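Local coordinates for Trypsin/factor XIIA inhibitor (Zea mays, PDB 1BEA), which inhibits mammalian trypsin and, specifically, activated Hageman factor (factor XIIa), and also acts as an amylase inhibitor, at residues A[12-17]-A[58-63]. Numbering follows the deposited sequence.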
loop_
_atom_site.group_PDB
_atom_site.type_symbol
_atom_site.label_atom_id
_atom_site.label_comp_id
_atom_site.label_asym_id
_atom_site.label_seq_id
_atom_site.Cartn_x
_atom_site.Cartn_y
_atom_site.Cartn_z
ATOM N N ILE A 12 6.098 -10.482 -3.136
ATOM C CA ILE A 12 5.793 -9.054 -3.169
ATOM C C ILE A 12 7.036 -8.381 -3.700
ATOM O O ILE A 12 8.142 -8.757 -3.338
ATOM C CB ILE A 12 5.479 -8.523 -1.729
ATOM C CG1 ILE A 12 4.158 -9.131 -1.268
ATOM C CG2 ILE A 12 5.482 -6.948 -1.684
ATOM C CD1 ILE A 12 3.821 -8.840 0.187
ATOM N N PRO A 13 6.875 -7.411 -4.603
ATOM C CA PRO A 13 7.979 -6.654 -5.208
ATOM C C PRO A 13 8.735 -5.900 -4.145
ATOM O O PRO A 13 8.212 -5.652 -3.070
ATOM C CB PRO A 13 7.287 -5.679 -6.152
ATOM C CG PRO A 13 5.958 -6.291 -6.398
ATOM C CD PRO A 13 5.580 -7.009 -5.142
ATOM N N HIS A 14 9.983 -5.549 -4.424
ATOM C CA HIS A 14 10.714 -4.789 -3.446
ATOM C C HIS A 14 10.069 -3.425 -3.593
ATOM O O HIS A 14 9.556 -3.113 -4.658
ATOM C CB HIS A 14 12.192 -4.730 -3.807
ATOM C CG HIS A 14 13.025 -5.682 -3.002
ATOM N ND1 HIS A 14 13.613 -6.799 -3.550
ATOM C CD2 HIS A 14 13.294 -5.724 -1.675
ATOM C CE1 HIS A 14 14.200 -7.501 -2.593
ATOM N NE2 HIS A 14 14.025 -6.868 -1.447
ATOM N N ASN A 15 10.035 -2.639 -2.516
ATOM C CA ASN A 15 9.434 -1.315 -2.580
ATOM C C ASN A 15 8.124 -1.455 -3.332
ATOM O O ASN A 15 7.955 -1.014 -4.461
ATOM C CB ASN A 15 10.425 -0.377 -3.253
ATOM C CG ASN A 15 11.548 -0.001 -2.299
ATOM O OD1 ASN A 15 11.278 0.308 -1.115
ATOM N ND2 ASN A 15 12.801 -0.048 -2.771
ATOM N N PRO A 16 7.164 -2.067 -2.675
ATOM C CA PRO A 16 5.860 -2.302 -3.270
ATOM C C PRO A 16 4.881 -1.150 -3.337
ATOM O O PRO A 16 4.928 -0.218 -2.538
ATOM C CB PRO A 16 5.310 -3.431 -2.412
ATOM C CG PRO A 16 5.802 -3.125 -1.069
ATOM C CD PRO A 16 7.215 -2.551 -1.282
ATOM N N LEU A 17 3.966 -1.270 -4.293
ATOM C CA LEU A 17 2.879 -0.336 -4.497
ATOM C C LEU A 17 3.334 1.141 -4.518
ATOM O O LEU A 17 2.733 1.989 -3.864
ATOM C CB LEU A 17 1.811 -0.595 -3.398
ATOM C CG LEU A 17 1.425 -2.048 -3.015
ATOM C CD1 LEU A 17 0.417 -2.039 -1.834
ATOM C CD2 LEU A 17 0.803 -2.735 -4.183
ATOM N N THR A 58 -0.694 -8.116 3.124
ATOM C CA THR A 58 0.659 -7.975 3.586
ATOM C C THR A 58 1.336 -6.840 2.811
ATOM O O THR A 58 2.029 -6.010 3.385
ATOM C CB THR A 58 1.373 -9.300 3.382
ATOM O OG1 THR A 58 0.700 -10.298 4.157
ATOM C CG2 THR A 58 2.815 -9.242 3.850
ATOM N N ALA A 59 1.133 -6.801 1.501
ATOM C CA ALA A 59 1.730 -5.751 0.697
ATOM C C ALA A 59 1.252 -4.410 1.294
ATOM O O ALA A 59 2.063 -3.535 1.559
ATOM C CB ALA A 59 1.258 -5.901 -0.685
ATOM N N LEU A 60 -0.061 -4.276 1.512
ATOM C CA LEU A 60 -0.654 -3.070 2.097
ATOM C C LEU A 60 0.042 -2.732 3.403
ATOM O O LEU A 60 0.464 -1.582 3.681
ATOM C CB LEU A 60 -2.121 -3.318 2.419
ATOM C CG LEU A 60 -3.121 -2.975 1.348
ATOM C CD1 LEU A 60 -4.512 -2.701 1.942
ATOM C CD2 LEU A 60 -2.584 -1.773 0.626
ATOM N N SER A 61 0.164 -3.743 4.240
ATOM C CA SER A 61 0.826 -3.542 5.506
ATOM C C SER A 61 2.294 -3.073 5.341
ATOM O O SER A 61 2.790 -2.205 6.059
ATOM C CB SER A 61 0.757 -4.826 6.287
ATOM O OG SER A 61 1.403 -4.673 7.531
ATOM N N ILE A 62 3.010 -3.637 4.394
ATOM C CA ILE A 62 4.384 -3.204 4.225
ATOM C C ILE A 62 4.363 -1.743 3.793
ATOM O O ILE A 62 5.130 -0.930 4.262
ATOM C CB ILE A 62 5.060 -4.102 3.196
ATOM C CG1 ILE A 62 5.339 -5.449 3.874
ATOM C CG2 ILE A 62 6.333 -3.418 2.618
ATOM C CD1 ILE A 62 5.899 -6.546 2.987
ATOM N N LEU A 63 3.440 -1.397 2.920
ATOM C CA LEU A 63 3.373 -0.034 2.490
ATOM C C LEU A 63 3.015 0.870 3.655
ATOM O O LEU A 63 3.626 1.927 3.807
ATOM C CB LEU A 63 2.353 0.126 1.347
ATOM C CG LEU A 63 2.121 1.590 0.962
ATOM C CD1 LEU A 63 3.310 2.018 0.054
ATOM C CD2 LEU A 63 0.742 1.831 0.270
#
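T58 meets I12 methyl to methyl: T58 CG2 lies 3.8 Å from I12 CD1. The T58 methyl stands anti to the backbone N, and OG1 takes the position beside that N. This turns the methyl, not the hydroxyl, to I12. I12 CD1 ends over the backbone of A59, 3.6 Å from A59 N, and also touches the A59 methyl. The extended I12 chain (chi2 173°) carries CD1 to this point. A59 CB is shared, since L17 CD1 approaches it as well, at 4.1 Å. The same L17 methyl also nears A59 C, and the small A59 side chain probably helps both I12 and L17 approach the helix backbone. I51, from a nearby loop, also packs on A59 and is touched by L17. L60 points its CB away from 12-17, but its CD2 still reaches L17 CD1 at 3.9 Å.

The chain has the four-helix, disulfide-linked fold of the cereal trypsin/alpha-amylase inhibitor family, in the prolamin clan. Here the loop that leads into helix 18-29 packs on helix 56-65, and L17 is the N-cap residue of helix 18-29. No hydrogen bond crosses the contact.

I62 uses two branches. Its CG2 sits 3.7 Å from P16 CG, with the two side chains crossing at about a right angle. Its CD1 extends toward the helix N-terminus, to I12 CD1, 4.2 Å away. L63 CD1 lies against two backbone carbonyl oxygens, 3.8 Å from P16 O and 4.0 Å from L17 O. The same leucine touches C20 and R21 of helix 18-29.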